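Local coordinates for protein putative fructose-bisphosphate aldolase (Coccidioides immitis, PDB 3PM6) that belongs to the class II fructose-bisphosphate aldolase family, folding as a TIM barrel of eight parallel strands that binds a zinc ion, at residues A[288-292]-A[293-297]; A[234-237]-A[238-242]; A[20-24]-A[25-29]; A[42-45]-A[46-50]. All coordinates share one frame; numbering follows the deposited sequence.

Interaction 1 (A[288-292]-A[293-297])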
loop_
_atom_site.group_PDB
_atom_site.type_symbol
_atom_site.label_atom_id
_atom_site.label_comp_id
_atom_site.label_asym_id
_atom_site.label_seq_id
_atom_site.Cartn_x
_atom_site.Cartn_y
_atom_site.Cartn_z
ATOM N N LYS A 288 21.608 0.351 -5.149
ATOM C CA LYS A 288 22.960 0.823 -4.788
ATOM C C LYS A 288 23.354 0.361 -3.390
ATOM O O LYS A 288 24.508 -0.047 -3.172
ATOM C CB LYS A 288 23.135 2.354 -4.916
ATOM N N ILE A 289 22.408 0.404 -2.456
ATOM C CA ILE A 289 22.657 -0.096 -1.103
ATOM C C ILE A 289 23.049 -1.562 -1.204
ATOM O O ILE A 289 24.060 -1.975 -0.634
ATOM C CB ILE A 289 21.394 0.027 -0.152
ATOM C CG1 ILE A 289 21.008 1.511 0.096
ATOM C CG2 ILE A 289 21.601 -0.811 1.141
ATOM C CD1 ILE A 289 22.092 2.330 0.819
ATOM N N MET A 290 22.268 -2.340 -1.949
ATOM C CA MET A 290 22.522 -3.784 -2.066
ATOM C C MET A 290 23.955 -4.100 -2.538
ATOM O O MET A 290 24.645 -4.976 -1.989
ATOM C CB MET A 290 21.475 -4.411 -3.008
ATOM C CG MET A 290 20.073 -4.530 -2.379
ATOM S SD MET A 290 18.731 -4.923 -3.524
ATOM C CE MET A 290 17.412 -5.343 -2.308
ATOM N N ASP A 291 24.407 -3.366 -3.552
ATOM C CA ASP A 291 25.786 -3.492 -4.038
ATOM C C ASP A 291 26.797 -3.110 -2.941
ATOM O O ASP A 291 27.731 -3.858 -2.659
ATOM C CB ASP A 291 25.978 -2.617 -5.283
ATOM C CG ASP A 291 25.307 -3.207 -6.512
ATOM O OD1 ASP A 291 25.072 -4.435 -6.518
ATOM O OD2 ASP A 291 25.037 -2.466 -7.482
ATOM N N MET A 292 26.560 -1.976 -2.290
ATOM C CA MET A 292 27.465 -1.455 -1.266
ATOM C C MET A 292 27.607 -2.456 -0.129
ATOM O O MET A 292 28.700 -2.666 0.389
ATOM C CB MET A 292 26.962 -0.123 -0.697
ATOM C CG MET A 292 27.020 1.059 -1.672
ATOM S SD MET A 292 26.971 2.656 -0.805
ATOM C CE MET A 292 27.381 3.686 -2.191
ATOM N N ILE A 293 26.511 -3.096 0.251
ATOM C CA ILE A 293 26.598 -3.986 1.411
ATOM C C ILE A 293 26.767 -5.464 1.024
ATOM O O ILE A 293 26.634 -6.355 1.867
ATOM C CB ILE A 293 25.429 -3.755 2.397
ATOM C CG1 ILE A 293 24.112 -4.302 1.843
ATOM C CG2 ILE A 293 25.354 -2.252 2.796
ATOM C CD1 ILE A 293 22.892 -3.983 2.759
ATOM N N ASP A 294 27.036 -5.703 -0.265
ATOM C CA ASP A 294 27.337 -7.045 -0.807
ATOM C C ASP A 294 26.209 -8.053 -0.668
ATOM O O ASP A 294 26.471 -9.225 -0.537
ATOM C CB ASP A 294 28.625 -7.633 -0.181
ATOM C CG ASP A 294 29.803 -6.692 -0.277
ATOM O OD1 ASP A 294 30.028 -6.087 -1.359
ATOM O OD2 ASP A 294 30.488 -6.525 0.758
ATOM N N SER A 295 24.957 -7.600 -0.676
ATOM C CA SER A 295 23.842 -8.525 -0.636
ATOM C C SER A 295 23.455 -8.917 -2.070
ATOM O O SER A 295 22.744 -9.894 -2.299
ATOM C CB SER A 295 22.664 -7.917 0.120
ATOM O OG SER A 295 22.066 -6.867 -0.620
ATOM N N THR A 296 23.940 -8.140 -3.034
ATOM C CA THR A 296 23.634 -8.398 -4.444
ATOM C C THR A 296 24.043 -9.843 -4.774
ATOM O O THR A 296 25.147 -10.279 -4.418
ATOM C CB THR A 296 24.353 -7.368 -5.336
ATOM O OG1 THR A 296 23.722 -6.083 -5.154
ATOM C CG2 THR A 296 24.350 -7.789 -6.837
ATOM N N GLY A 297 23.137 -10.596 -5.390
ATOM C CA GLY A 297 23.455 -11.961 -5.801
ATOM C C GLY A 297 23.360 -13.010 -4.712
ATOM O O GLY A 297 23.386 -14.206 -5.011
#
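Ile293 steps off the helical path at the end of helix 271-292, yet its N still bonds to Ile289 O at 2.8 Å. Its CG1 sits between the backbone N and the carbonyl carbon (chi1 73°), which brings CG1 close to Ile289 O and CD1 to 3.8 Å from Ile289 CG2. Asp294 follows with a positive phi of 62° as the C-prime residue of a Schellman motif. Its N donates to Asp291 O at 3.1 Å from above the carbonyl plane, whereas its OD1 forms a salt bridge with Lys234. Ser295 N completes the motif on Met290 O at 3.0 Å; its OG lies 3.5 Å from Met290 CB and has Ser52 as its main polar partner. Thr296 N adds a weak bond to Met290 O. Above the carboxylate plane of Asp291, Thr296 OG1 donates a short 2.5 Å bond to OD1, while Asp291 OD2 forms a salt bridge with Lys50. Three carbonyls of the last turn are thus met by amides beyond the helix, and the carboxylate of Asp291, gripped at both oxygens, is probably restrained in its rotation and stabilised in its charged form.

Interaction 2 (A[234-237]-A[238-242])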
loop_
_atom_site.group_PDB
_atom_site.type_symbol
_atom_site.label_atom_id
_atom_site.label_comp_id
_atom_site.label_asym_id
_atom_site.label_seq_id
_atom_site.Cartn_x
_atom_site.Cartn_y
_atom_site.Cartn_z
ATOM N N LYS A 234 30.427 2.895 0.770
ATOM C CA LYS A 234 30.777 1.496 0.746
ATOM C C LYS A 234 31.869 1.176 1.769
ATOM O O LYS A 234 31.825 0.146 2.451
ATOM C CB LYS A 234 31.286 1.091 -0.655
ATOM C CG LYS A 234 32.068 -0.274 -0.614
ATOM C CD LYS A 234 31.678 -1.163 -1.786
ATOM C CE LYS A 234 31.990 -2.627 -1.524
ATOM N NZ LYS A 234 30.728 -3.420 -1.704
ATOM N N GLU A 235 32.881 2.026 1.833
ATOM C CA GLU A 235 34.037 1.745 2.691
ATOM C C GLU A 235 33.608 1.724 4.173
ATOM O O GLU A 235 34.055 0.870 4.944
ATOM C CB GLU A 235 35.162 2.758 2.414
ATOM C CG GLU A 235 35.852 2.563 1.017
ATOM C CD GLU A 235 35.198 3.315 -0.150
ATOM O OE1 GLU A 235 34.022 3.733 -0.060
ATOM O OE2 GLU A 235 35.885 3.495 -1.191
ATOM N N ILE A 236 32.710 2.634 4.551
ATOM C CA ILE A 236 32.116 2.618 5.908
ATOM C C ILE A 236 31.295 1.337 6.170
ATOM O O ILE A 236 31.433 0.698 7.215
ATOM C CB ILE A 236 31.247 3.854 6.176
ATOM C CG1 ILE A 236 32.131 5.090 6.232
ATOM C CG2 ILE A 236 30.414 3.667 7.487
ATOM C CD1 ILE A 236 31.325 6.430 6.239
ATOM N N PHE A 237 30.466 0.965 5.201
ATOM C CA PHE A 237 29.723 -0.276 5.281
ATOM C C PHE A 237 30.650 -1.466 5.466
ATOM O O PHE A 237 30.422 -2.281 6.372
ATOM C CB PHE A 237 28.810 -0.464 4.063
ATOM C CG PHE A 237 27.585 0.464 4.030
ATOM C CD1 PHE A 237 26.638 0.481 5.095
ATOM C CD2 PHE A 237 27.335 1.255 2.899
ATOM C CE1 PHE A 237 25.481 1.310 5.044
ATOM C CE2 PHE A 237 26.181 2.102 2.838
ATOM C CZ PHE A 237 25.253 2.124 3.929
ATOM N N GLU A 238 31.706 -1.548 4.653
ATOM C CA GLU A 238 32.661 -2.652 4.750
ATOM C C GLU A 238 33.249 -2.734 6.170
ATOM O O GLU A 238 33.301 -3.802 6.748
ATOM C CB GLU A 238 33.787 -2.570 3.684
ATOM C CG GLU A 238 33.370 -2.791 2.190
ATOM C CD GLU A 238 32.476 -4.040 1.969
ATOM O OE1 GLU A 238 32.562 -5.010 2.770
ATOM O OE2 GLU A 238 31.674 -4.058 0.989
ATOM N N LYS A 239 33.647 -1.599 6.736
ATOM C CA LYS A 239 34.199 -1.553 8.088
ATOM C C LYS A 239 33.208 -2.111 9.122
ATOM O O LYS A 239 33.598 -2.883 9.977
ATOM C CB LYS A 239 34.629 -0.122 8.443
ATOM C CG LYS A 239 35.931 0.312 7.763
ATOM C CD LYS A 239 36.284 1.774 7.999
ATOM C CE LYS A 239 37.579 2.077 7.232
ATOM N NZ LYS A 239 37.709 3.468 6.710
ATOM N N CYS A 240 31.932 -1.737 9.004
ATOM C CA CYS A 240 30.881 -2.193 9.927
ATOM C C CYS A 240 30.583 -3.675 9.799
ATOM O O CYS A 240 30.511 -4.366 10.799
ATOM C CB CYS A 240 29.587 -1.390 9.740
ATOM S SG CYS A 240 29.750 0.364 10.132
ATOM N N ILE A 241 30.415 -4.152 8.568
ATOM C CA ILE A 241 30.151 -5.566 8.294
ATOM C C ILE A 241 31.288 -6.503 8.766
ATOM O O ILE A 241 31.025 -7.602 9.282
ATOM C CB ILE A 241 29.899 -5.774 6.789
ATOM C CG1 ILE A 241 28.623 -4.997 6.366
ATOM C CG2 ILE A 241 29.857 -7.256 6.454
ATOM C CD1 ILE A 241 28.477 -4.769 4.867
ATOM N N GLU A 242 32.539 -6.068 8.584
ATOM C CA GLU A 242 33.702 -6.793 9.095
ATOM C C GLU A 242 33.638 -6.805 10.625
ATOM O O GLU A 242 34.178 -7.697 11.240
ATOM C CB GLU A 242 35.015 -6.156 8.595
ATOM C CG GLU A 242 36.305 -6.591 9.360
ATOM C CD GLU A 242 36.863 -7.963 8.937
ATOM O OE1 GLU A 242 37.981 -8.001 8.363
ATOM O OE2 GLU A 242 36.200 -9.006 9.175
#
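Lys234 and Glu238, one helical turn apart, form a salt bridge between Lys234 NZ and Glu238 OE2 at 2.9 Å, on the side of helix 234-242 that faces residues 291-294. Lys234 sends CG anti to its backbone N (chi1 163°), along the helix toward Glu238, and bends at chi2 and chi4 to swing the ammonium onto the carboxylate. Glu238 bends back at chi2 (-48°), which tucks its CG 3.3 Å from Lys234 O and turns OE2 to the lysine. The ammonium is shared: Asp294 and the carbonyl of Met292 also hold it. It lies next to the close approach of Glu238 OE2 and Asp294 OD2, and its charge probably eases the repulsion there, although a shared proton is conceivable. On the buried side, Phe237 holds CG anti to its carbonyl carbon (chi1 -72°), while Ile241 CG1 and CD1 lie against that carbonyl, CD1 4.4 Å from Phe237 CB. Cys240 SG reaches 4.3 Å from Ile236 CG2, and the aliphatic part of Lys239 runs past the carbonyl of Glu235. Regular alpha-helical bonds underlie all this, such as Ile241 N to Phe237 O at 2.9 Å. The helix belongs to the beta-alpha-beta unit of strands 223-226 and 245-250: Phe237 packs on Leu226 and Val248, Cys240 on Leu226 and Val245, while Ile236, Lys239 and Cys240 meet Tyr208 of helix 208-218.

Interaction 3 (A[20-24]-A[25-29])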
loop_
_atom_site.group_PDB
_atom_site.type_symbol
_atom_site.label_atom_id
_atom_site.label_comp_id
_atom_site.label_asym_id
_atom_site.label_seq_id
_atom_site.Cartn_x
_atom_site.Cartn_y
_atom_site.Cartn_z
ATOM N N THR A 20 21.601 -14.601 10.225
ATOM C CA THR A 20 22.474 -15.739 10.382
ATOM C C THR A 20 23.282 -15.929 9.093
ATOM O O THR A 20 24.488 -15.947 9.125
ATOM C CB THR A 20 21.618 -16.997 10.644
ATOM O OG1 THR A 20 20.958 -16.849 11.906
ATOM C CG2 THR A 20 22.458 -18.272 10.619
ATOM N N PHE A 21 22.589 -16.061 7.965
ATOM C CA PHE A 21 23.247 -16.318 6.678
ATOM C C PHE A 21 24.181 -15.164 6.298
ATOM O O PHE A 21 25.319 -15.397 5.876
ATOM C CB PHE A 21 22.213 -16.548 5.569
ATOM C CG PHE A 21 22.818 -17.022 4.281
ATOM C CD1 PHE A 21 22.926 -18.391 4.010
ATOM C CD2 PHE A 21 23.315 -16.114 3.349
ATOM C CE1 PHE A 21 23.489 -18.831 2.817
ATOM C CE2 PHE A 21 23.893 -16.550 2.149
ATOM C CZ PHE A 21 23.984 -17.899 1.888
ATOM N N ALA A 22 23.689 -13.935 6.436
ATOM C CA ALA A 22 24.480 -12.740 6.144
ATOM C C ALA A 22 25.770 -12.640 6.986
ATOM O O ALA A 22 26.823 -12.335 6.453
ATOM C CB ALA A 22 23.626 -11.470 6.283
ATOM N N ARG A 23 25.671 -12.887 8.288
ATOM C CA ARG A 23 26.826 -12.883 9.175
ATOM C C ARG A 23 27.891 -13.906 8.751
ATOM O O ARG A 23 29.070 -13.568 8.671
ATOM C CB ARG A 23 26.369 -13.100 10.631
ATOM C CG ARG A 23 27.316 -13.912 11.546
ATOM C CD ARG A 23 28.156 -13.069 12.464
ATOM N NE ARG A 23 29.351 -12.542 11.794
ATOM C CZ ARG A 23 30.295 -11.824 12.407
ATOM N NH1 ARG A 23 31.346 -11.385 11.712
ATOM N NH2 ARG A 23 30.176 -11.530 13.714
ATOM N N THR A 24 27.471 -15.132 8.434
ATOM C CA THR A 24 28.435 -16.205 8.141
ATOM C C THR A 24 29.067 -15.976 6.775
ATOM O O THR A 24 30.218 -16.352 6.554
ATOM C CB THR A 24 27.842 -17.657 8.309
ATOM O OG1 THR A 24 26.944 -17.957 7.243
ATOM C CG2 THR A 24 27.079 -17.801 9.627
ATOM N N HIS A 25 28.354 -15.267 5.897
ATOM C CA HIS A 25 28.869 -14.986 4.560
ATOM C C HIS A 25 29.281 -13.538 4.311
ATOM O O HIS A 25 29.317 -13.094 3.172
ATOM C CB HIS A 25 27.872 -15.465 3.515
ATOM C CG HIS A 25 27.637 -16.939 3.566
ATOM N ND1 HIS A 25 26.726 -17.515 4.425
ATOM C CD2 HIS A 25 28.240 -17.958 2.913
ATOM C CE1 HIS A 25 26.754 -18.824 4.276
ATOM N NE2 HIS A 25 27.659 -19.118 3.361
ATOM N N SER A 26 29.591 -12.806 5.378
ATOM C CA SER A 26 30.209 -11.485 5.262
ATOM C C SER A 26 29.438 -10.458 4.422
ATOM O O SER A 26 30.030 -9.744 3.594
ATOM C CB SER A 26 31.644 -11.621 4.716
ATOM O OG SER A 26 32.547 -11.932 5.762
ATOM N N PHE A 27 28.125 -10.391 4.601
ATOM C CA PHE A 27 27.397 -9.262 4.030
ATOM C C PHE A 27 26.324 -8.827 5.011
ATOM O O PHE A 27 26.233 -9.396 6.111
ATOM C CB PHE A 27 26.860 -9.577 2.631
ATOM C CG PHE A 27 25.796 -10.643 2.605
ATOM C CD1 PHE A 27 26.140 -12.002 2.712
ATOM C CD2 PHE A 27 24.450 -10.288 2.462
ATOM C CE1 PHE A 27 25.151 -12.977 2.695
ATOM C CE2 PHE A 27 23.457 -11.251 2.435
ATOM C CZ PHE A 27 23.799 -12.597 2.567
ATOM N N ALA A 28 25.549 -7.803 4.645
ATOM C CA ALA A 28 24.403 -7.378 5.458
ATOM C C ALA A 28 23.119 -7.359 4.631
ATOM O O ALA A 28 23.151 -7.169 3.410
ATOM C CB ALA A 28 24.657 -6.037 6.110
ATOM N N ILE A 29 22.002 -7.598 5.323
ATOM C CA ILE A 29 20.664 -7.562 4.763
ATOM C C ILE A 29 20.285 -6.081 4.635
ATOM O O ILE A 29 20.473 -5.314 5.578
ATOM C CB ILE A 29 19.674 -8.275 5.741
ATOM C CG1 ILE A 29 20.098 -9.734 5.972
ATOM C CG2 ILE A 29 18.198 -8.154 5.284
ATOM C CD1 ILE A 29 20.254 -10.609 4.676
#
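His25 folds its imidazole back over the last turn of helix 16-24, where it stacks face to face on Phe21, with ring centroids 4.1 Å apart and planes inclined by only 19°. Traced outward, its CB and CG both pass near Phe21 O, which CB approaches to 3.5 Å. With CG anti to the carbonyl carbon (chi1 -62°), the ring is set so that ND1 donates to this same oxygen at 2.9 Å, the acceptor lying in the imidazole plane. ND1 also sits over the centre of the Phe21 ring. Thr24 OG1 lies alongside ND1 and CE1. Farther out, CE1 rests 3.6 Å from Phe21 CE1, and NE2 has Phe21 CZ as its nearest neighbour across the stack. The backbone N of His25 bonds to Phe21 O as well, at 3.0 Å, so one carbonyl takes two donors from a single residue. At its edge the Phe21 ring meets that of Phe27, CD2 to CZ at 3.6 Å. Phe27 in turn lays a face over Ala22, whose CA makes a CH-pi contact 3.8 Å from the ring centroid. Helix 16-24 ends here: Ser26 takes a positive phi, and Phe27 N bonds to Ala22 O at 3.0 Å as the chain turns toward 29-33, the first strand of the barrel. Ala22 CB also touches Ile29 CD1, while Phe21 packs on Phe301 and Met302. The bond from ND1 places a proton there, and together with the stack it should hold the exposed imidazole against rotation.

Interaction 4 (A[42-45]-A[46-50])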
loop_
_atom_site.group_PDB
_atom_site.type_symbol
_atom_site.label_atom_id
_atom_site.label_comp_id
_atom_site.label_asym_id
_atom_site.label_seq_id
_atom_site.Cartn_x
_atom_site.Cartn_y
_atom_site.Cartn_z
ATOM N N ALA A 42 9.300 -0.807 -4.859
ATOM C CA ALA A 42 10.728 -0.531 -5.104
ATOM C C ALA A 42 11.629 -1.579 -4.471
ATOM O O ALA A 42 12.592 -2.046 -5.109
ATOM C CB ALA A 42 11.110 0.900 -4.642
ATOM N N ILE A 43 11.322 -1.978 -3.235
ATOM C CA ILE A 43 12.132 -3.001 -2.554
ATOM C C ILE A 43 12.029 -4.400 -3.175
ATOM O O ILE A 43 13.052 -5.045 -3.392
ATOM C CB ILE A 43 11.790 -3.153 -1.045
ATOM C CG1 ILE A 43 12.150 -1.879 -0.268
ATOM C CG2 ILE A 43 12.527 -4.358 -0.455
ATOM C CD1 ILE A 43 11.331 -1.749 1.047
ATOM N N ILE A 44 10.809 -4.878 -3.408
ATOM C CA ILE A 44 10.596 -6.185 -4.047
ATOM C C ILE A 44 11.305 -6.224 -5.406
ATOM O O ILE A 44 11.940 -7.198 -5.715
ATOM C CB ILE A 44 9.086 -6.496 -4.316
ATOM C CG1 ILE A 44 8.215 -6.338 -3.048
ATOM C CG2 ILE A 44 8.938 -7.899 -4.925
ATOM C CD1 ILE A 44 8.681 -7.117 -1.870
ATOM N N ARG A 45 11.177 -5.162 -6.201
ATOM C CA ARG A 45 11.744 -5.163 -7.553
ATOM C C ARG A 45 13.270 -5.141 -7.498
ATOM O O ARG A 45 13.946 -5.903 -8.211
ATOM C CB ARG A 45 11.261 -3.952 -8.340
ATOM C CG ARG A 45 9.956 -4.125 -9.011
ATOM C CD ARG A 45 9.494 -2.759 -9.492
ATOM N NE ARG A 45 8.055 -2.759 -9.704
ATOM C CZ ARG A 45 7.392 -1.838 -10.392
ATOM N NH1 ARG A 45 8.021 -0.814 -10.968
ATOM N NH2 ARG A 45 6.085 -1.959 -10.525
ATOM N N ALA A 46 13.801 -4.264 -6.647
ATOM C CA ALA A 46 15.242 -4.145 -6.469
ATOM C C ALA A 46 15.807 -5.469 -6.016
ATOM O O ALA A 46 16.756 -5.953 -6.596
ATOM C CB ALA A 46 15.584 -3.041 -5.461
ATOM N N ALA A 47 15.180 -6.078 -5.016
ATOM C CA ALA A 47 15.620 -7.346 -4.461
ATOM C C ALA A 47 15.554 -8.484 -5.492
ATOM O O ALA A 47 16.446 -9.337 -5.550
ATOM C CB ALA A 47 14.778 -7.715 -3.214
ATOM N N GLU A 48 14.496 -8.522 -6.287
ATOM C CA GLU A 48 14.422 -9.591 -7.291
ATOM C C GLU A 48 15.406 -9.311 -8.412
ATOM O O GLU A 48 16.106 -10.226 -8.850
ATOM C CB GLU A 48 13.010 -9.788 -7.794
ATOM C CG GLU A 48 12.099 -10.490 -6.744
ATOM C CD GLU A 48 10.640 -10.569 -7.179
ATOM O OE1 GLU A 48 10.258 -9.878 -8.152
ATOM O OE2 GLU A 48 9.870 -11.314 -6.542
ATOM N N HIS A 49 15.500 -8.052 -8.845
ATOM C CA HIS A 49 16.447 -7.698 -9.902
ATOM C C HIS A 49 17.888 -8.092 -9.510
ATOM O O HIS A 49 18.591 -8.732 -10.298
ATOM C CB HIS A 49 16.341 -6.216 -10.295
ATOM C CG HIS A 49 17.186 -5.837 -11.474
ATOM N ND1 HIS A 49 17.842 -4.624 -11.568
ATOM C CD2 HIS A 49 17.501 -6.523 -12.606
ATOM C CE1 HIS A 49 18.539 -4.588 -12.695
ATOM N NE2 HIS A 49 18.335 -5.719 -13.347
ATOM N N LYS A 50 18.298 -7.753 -8.283
ATOM C CA LYS A 50 19.681 -7.955 -7.836
ATOM C C LYS A 50 19.905 -9.318 -7.189
ATOM O O LYS A 50 21.012 -9.620 -6.700
ATOM C CB LYS A 50 20.068 -6.853 -6.835
ATOM C CG LYS A 50 19.974 -5.442 -7.386
ATOM C CD LYS A 50 21.002 -5.229 -8.489
ATOM C CE LYS A 50 22.323 -4.837 -7.908
ATOM N NZ LYS A 50 23.086 -4.033 -8.880
#
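The bond from His49 N to Arg45 O, at 2.7 Å, is the shortest of four that run across the last turns of alpha-helix 37-49, which lies between strands 29-33 and 54-58 in a beta-alpha-beta unit of the TIM barrel. Ala46 N to Ala42 O, Ala47 N to Ile43 O (2.9 Å) and Glu48 N to Ile44 O continue the pattern. Small side chains let the helix approach both neighbours: Ala46 packs on Val286 and Glu287 of helix 271-292, and Ala47, with Ile43, on Ala54 of strand 54-58. Each of these two alanine methyls lies close to the carbonyl one turn back, Ala46 CB 3.2 Å from Ala42 O. Arg45 extends its chain away from this turn to pack on Tyr65 of the second subunit, while His49, with CG anti to the backbone N (chi1 -174°), carries its ring away from residues 42-45, and ND1 bonds to Glu287. Glu48 stretches out beyond CG and runs side by side with Ile44, while its OE2 accepts from the backbone N of Ser82. In that pairing Ile44 CG2 touches the carboxylate carbon, 3.9 Å from Glu48 CD.

All four contacts are partly buried, none wholly core or surface: no touching residue of interaction 1 is fully exposed, against three in interaction 3, His25 among them. Interaction 1 is the hub, touching the other three, whereas interaction 4 meets neither 2 nor 3. Interaction 2 runs the length of a short helix and interaction 4 the last turns of a longer one, both within beta-alpha-beta units. Interactions 1 and 3 lie where a helix gives way to loop, and there carbonyls gather extra donors. Charge binds interaction 1 to 2 and to 4. Interaction 3 joins 1 and 2 by van der Waals packing, side chains against backbone as well as each other; its aromatic stack has no counterpart.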